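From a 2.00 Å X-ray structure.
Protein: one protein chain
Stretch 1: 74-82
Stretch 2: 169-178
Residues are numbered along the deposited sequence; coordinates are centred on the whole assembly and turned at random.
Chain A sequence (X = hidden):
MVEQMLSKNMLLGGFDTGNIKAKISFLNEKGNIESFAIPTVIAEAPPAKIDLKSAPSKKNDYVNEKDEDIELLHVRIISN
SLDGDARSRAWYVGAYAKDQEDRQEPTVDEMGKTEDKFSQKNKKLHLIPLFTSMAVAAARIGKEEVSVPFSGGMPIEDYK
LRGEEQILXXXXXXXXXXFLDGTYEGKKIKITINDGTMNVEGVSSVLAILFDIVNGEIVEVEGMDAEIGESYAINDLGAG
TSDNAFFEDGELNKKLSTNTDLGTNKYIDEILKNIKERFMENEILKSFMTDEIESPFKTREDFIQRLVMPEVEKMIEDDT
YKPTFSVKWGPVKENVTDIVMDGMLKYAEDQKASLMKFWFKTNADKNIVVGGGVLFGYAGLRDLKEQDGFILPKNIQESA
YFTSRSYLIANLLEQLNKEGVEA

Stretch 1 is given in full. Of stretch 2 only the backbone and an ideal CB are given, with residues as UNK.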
# COMPACT_ATOMS: atom_id res chain seq x y z
N HIS A 74 14.07 15.45 1.84
CA HIS A 74 15.11 15.98 2.71
C HIS A 74 14.45 17.08 3.52
O HIS A 74 14.23 18.17 3.02
CB HIS A 74 16.29 16.50 1.89
CG HIS A 74 17.34 17.18 2.71
ND1 HIS A 74 18.31 18.00 2.15
CD2 HIS A 74 17.59 17.18 4.04
CE1 HIS A 74 19.10 18.46 3.10
NE2 HIS A 74 18.69 17.98 4.25
N VAL A 75 14.09 16.76 4.76
CA VAL A 75 13.20 17.65 5.51
C VAL A 75 13.72 18.04 6.88
O VAL A 75 14.54 17.33 7.48
CB VAL A 75 11.81 17.01 5.68
CG1 VAL A 75 11.18 16.79 4.32
CG2 VAL A 75 11.92 15.69 6.44
N ARG A 76 13.25 19.18 7.36
CA ARG A 76 13.41 19.57 8.75
C ARG A 76 12.06 19.49 9.44
O ARG A 76 11.10 20.16 9.04
CB ARG A 76 13.99 20.98 8.86
CG ARG A 76 14.08 21.48 10.27
CD ARG A 76 15.22 20.80 11.01
NE ARG A 76 15.28 21.23 12.40
CZ ARG A 76 15.87 22.34 12.81
NH1 ARG A 76 16.46 23.15 11.94
NH2 ARG A 76 15.87 22.65 14.09
N ILE A 77 11.96 18.67 10.48
CA ILE A 77 10.70 18.49 11.19
C ILE A 77 10.79 18.97 12.64
O ILE A 77 11.54 18.41 13.45
CB ILE A 77 10.25 17.03 11.18
CG1 ILE A 77 10.00 16.60 9.73
CG2 ILE A 77 9.00 16.83 12.05
CD1 ILE A 77 9.64 15.13 9.55
N ILE A 78 10.02 20.01 12.93
CA ILE A 78 9.88 20.56 14.28
C ILE A 78 8.60 20.07 14.96
O ILE A 78 7.51 20.47 14.58
CB ILE A 78 9.85 22.10 14.25
CG1 ILE A 78 10.96 22.63 13.33
CG2 ILE A 78 9.96 22.67 15.66
CD1 ILE A 78 12.33 22.28 13.81
N SER A 79 8.75 19.22 15.97
CA SER A 79 7.62 18.61 16.64
C SER A 79 7.98 18.18 18.06
O SER A 79 9.06 17.66 18.29
CB SER A 79 7.13 17.39 15.82
OG SER A 79 6.19 16.60 16.55
N ASN A 80 7.06 18.38 19.00
CA ASN A 80 7.26 17.88 20.37
C ASN A 80 7.04 16.37 20.49
O ASN A 80 7.33 15.78 21.53
CB ASN A 80 6.37 18.63 21.36
CG ASN A 80 6.72 20.10 21.45
OD1 ASN A 80 7.89 20.49 21.30
ND2 ASN A 80 5.72 20.93 21.70
N SER A 81 6.56 15.74 19.42
CA SER A 81 6.51 14.29 19.34
C SER A 81 7.91 13.69 19.17
O SER A 81 8.13 12.53 19.50
CB SER A 81 5.62 13.85 18.17
OG SER A 81 4.41 14.58 18.19
N LEU A 82 8.83 14.47 18.60
CA LEU A 82 10.23 14.05 18.48
C LEU A 82 11.06 14.54 19.67
O LEU A 82 10.76 15.58 20.25
CB LEU A 82 10.85 14.59 17.19
CG LEU A 82 10.25 14.16 15.86
CD1 LEU A 82 10.94 14.90 14.72
CD2 LEU A 82 10.38 12.66 15.70
N UNK A 169 -2.33 11.36 22.06
CA UNK A 169 -1.73 12.39 22.92
C UNK A 169 -0.31 12.72 22.48
O UNK A 169 0.13 13.87 22.57
CB UNK A 169 -1.73 11.93 24.38
N UNK A 170 0.40 11.69 22.05
CA UNK A 170 1.70 11.84 21.42
C UNK A 170 1.61 12.78 20.22
O UNK A 170 2.49 13.62 20.01
CB UNK A 170 2.25 10.48 20.99
N UNK A 171 0.52 12.66 19.45
CA UNK A 171 0.38 13.38 18.18
C UNK A 171 -0.24 14.77 18.27
O UNK A 171 -0.03 15.60 17.38
CB UNK A 171 -0.47 12.54 17.22
N UNK A 172 -1.03 15.03 19.31
CA UNK A 172 -1.70 16.32 19.43
C UNK A 172 -0.68 17.45 19.44
O UNK A 172 0.43 17.29 19.95
CB UNK A 172 -2.56 16.37 20.70
N UNK A 173 -1.05 18.58 18.87
CA UNK A 173 -0.18 19.74 18.87
C UNK A 173 0.22 20.22 17.50
O UNK A 173 -0.38 19.86 16.47
CB UNK A 173 1.08 19.43 19.68
N UNK A 174 1.26 21.04 17.48
CA UNK A 174 1.70 21.70 16.27
C UNK A 174 2.99 21.06 15.80
O UNK A 174 3.83 20.68 16.61
CB UNK A 174 1.88 23.20 16.50
N UNK A 175 3.13 20.91 14.48
CA UNK A 175 4.32 20.33 13.86
C UNK A 175 4.63 21.05 12.56
O UNK A 175 3.73 21.28 11.75
CB UNK A 175 4.13 18.83 13.61
N UNK A 176 5.89 21.41 12.33
CA UNK A 176 6.25 21.94 11.03
C UNK A 176 7.17 21.00 10.28
O UNK A 176 8.06 20.37 10.86
CB UNK A 176 6.91 23.31 11.18
N UNK A 177 6.93 20.90 8.98
CA UNK A 177 7.80 20.17 8.08
C UNK A 177 8.32 21.11 7.01
O UNK A 177 7.55 21.67 6.23
CB UNK A 177 7.07 18.98 7.45
N UNK A 178 9.63 21.29 6.96
CA UNK A 178 10.22 22.16 5.95
C UNK A 178 10.99 21.33 4.94
O UNK A 178 11.88 20.56 5.30
CB UNK A 178 11.13 23.20 6.59

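Position 169 lies on a helix, with nothing of stretch 1 within 5.5 Å of its ideal CB. Most side chains would suit. The residue is Glu169, which makes no contact with stretch 1.

At position 170 CA-to-CB runs sideways, and the ideal CB is 5.4 Å from Ser81 OG. A medium or long side chain could lie past the turn. The residue is Met170. Its backbone does the polar work: Ser81 OG donates to Met170 O at 2.8 Å.

Position 171 points away from stretch 1, so its choice is left open. It is Leu171, whose end comes nearer. Position 172 also points away and has left helical angles; many residues would do. It is Tyr172, whose carbonyl O takes a 2.5 Å hydrogen bond from water 4.

Position 173 has phi/psi of 119/-164. A CB would be jammed against the carbonyl O of position 172, which calls for glycine. The residue is Gly173.

Position 174 points sideways into space free of stretch 1, so a polar residue would be at ease. It is Glu174. Water 3 donates to Glu174 O at 2.5 Å and accepts from Asn80 N at 2.8 Å, linking the strand to the turn.

Position 175 shares a sheet face with Ile77 and Ser79. Its ideal CB is 4.0 Å from Ser79 CB, and the hydroxyls of Ser79 and Ser81 lie nearby. A polar side chain such as Ser, Asn, Gln or His would suit. The residue is His175. Its ND1 is hydrogen-bonded to Ser79 OG at 2.6 Å, and either could be the donor. His175 NE2 donates to Leu171 O at 2.8 Å, so the ring ties the strand to the end of the helix.

Position 176 pairs with Ile78 and shares its face; two backbone hydrogen bonds join them, position 176 N to Ile78 O and Ile78 N to position 176 O, both 2.9 Å. Val, Ile or Thr would suit. The residue is Thr176. Its OG1 packs 3.2 Å from Ile78 CB and is hydrogen-bonded to water 1, which donates to Arg76 O.

Position 177 faces Ile77 CG1 at 4.4 Å from its ideal CB, with Val75 beyond. Val, Ile or Leu would fit. It is Val177, whose CG1 lies 4.0 Å from both Ile77 CG1 and Val75 CB.

Position 178 shares a face with Arg76, whose end leads away. Its ideal CB is 3.9 Å from Arg76 O. A long side chain, polar or not, would suit. It is Glu178, extended, with no salt bridge to Arg76. Paired backbone bonds of 2.8 Å, Arg76 N to Glu178 O and Glu178 N to Arg76 O, hold it.

Stretch 2 169-178: EMLYGEHTVE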
# COMPACT_ATOMS: atom_id res chain seq x y z
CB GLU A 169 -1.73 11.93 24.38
CG GLU A 169 -2.82 12.54 25.24
CD GLU A 169 -2.69 14.05 25.33
OE1 GLU A 169 -1.55 14.56 25.29
OE2 GLU A 169 -3.73 14.73 25.45
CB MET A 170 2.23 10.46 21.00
CG MET A 170 3.63 10.42 20.40
SD MET A 170 4.01 8.77 19.74
CE MET A 170 5.64 8.52 20.44
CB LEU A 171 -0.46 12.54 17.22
CG LEU A 171 0.10 11.15 16.93
CD1 LEU A 171 -0.79 10.43 15.93
CD2 LEU A 171 1.51 11.28 16.38
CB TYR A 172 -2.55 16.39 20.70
CG TYR A 172 -3.76 15.49 20.70
CD1 TYR A 172 -4.42 15.17 19.51
CD2 TYR A 172 -4.26 14.96 21.88
CE1 TYR A 172 -5.53 14.35 19.50
CE2 TYR A 172 -5.37 14.14 21.89
CZ TYR A 172 -6.00 13.84 20.70
OH TYR A 172 -7.11 13.03 20.70
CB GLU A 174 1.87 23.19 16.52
CG GLU A 174 1.96 24.02 15.26
CD GLU A 174 2.23 25.49 15.54
OE1 GLU A 174 3.33 25.96 15.19
OE2 GLU A 174 1.34 26.15 16.13
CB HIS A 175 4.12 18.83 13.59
CG HIS A 175 3.33 18.13 14.64
ND1 HIS A 175 3.92 17.46 15.69
CD2 HIS A 175 2.00 17.99 14.80
CE1 HIS A 175 2.98 16.94 16.46
NE2 HIS A 175 1.80 17.24 15.95
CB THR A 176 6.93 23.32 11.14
OG1 THR A 176 8.22 23.16 11.73
CG2 THR A 176 6.07 24.26 11.98
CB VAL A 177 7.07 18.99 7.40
CG1 VAL A 177 8.06 18.19 6.56
CG2 VAL A 177 6.38 18.09 8.44
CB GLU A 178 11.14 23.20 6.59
CG GLU A 178 11.77 24.12 5.56
CD GLU A 178 12.78 25.08 6.15
OE1 GLU A 178 12.91 25.13 7.40
OE2 GLU A 178 13.45 25.78 5.36
O HOH W 1 10.17 22.55 10.05
O HOH W 2 6.26 22.32 17.08
O HOH W 3 4.49 19.41 18.62
O HOH W 4 2.96 17.20 19.70
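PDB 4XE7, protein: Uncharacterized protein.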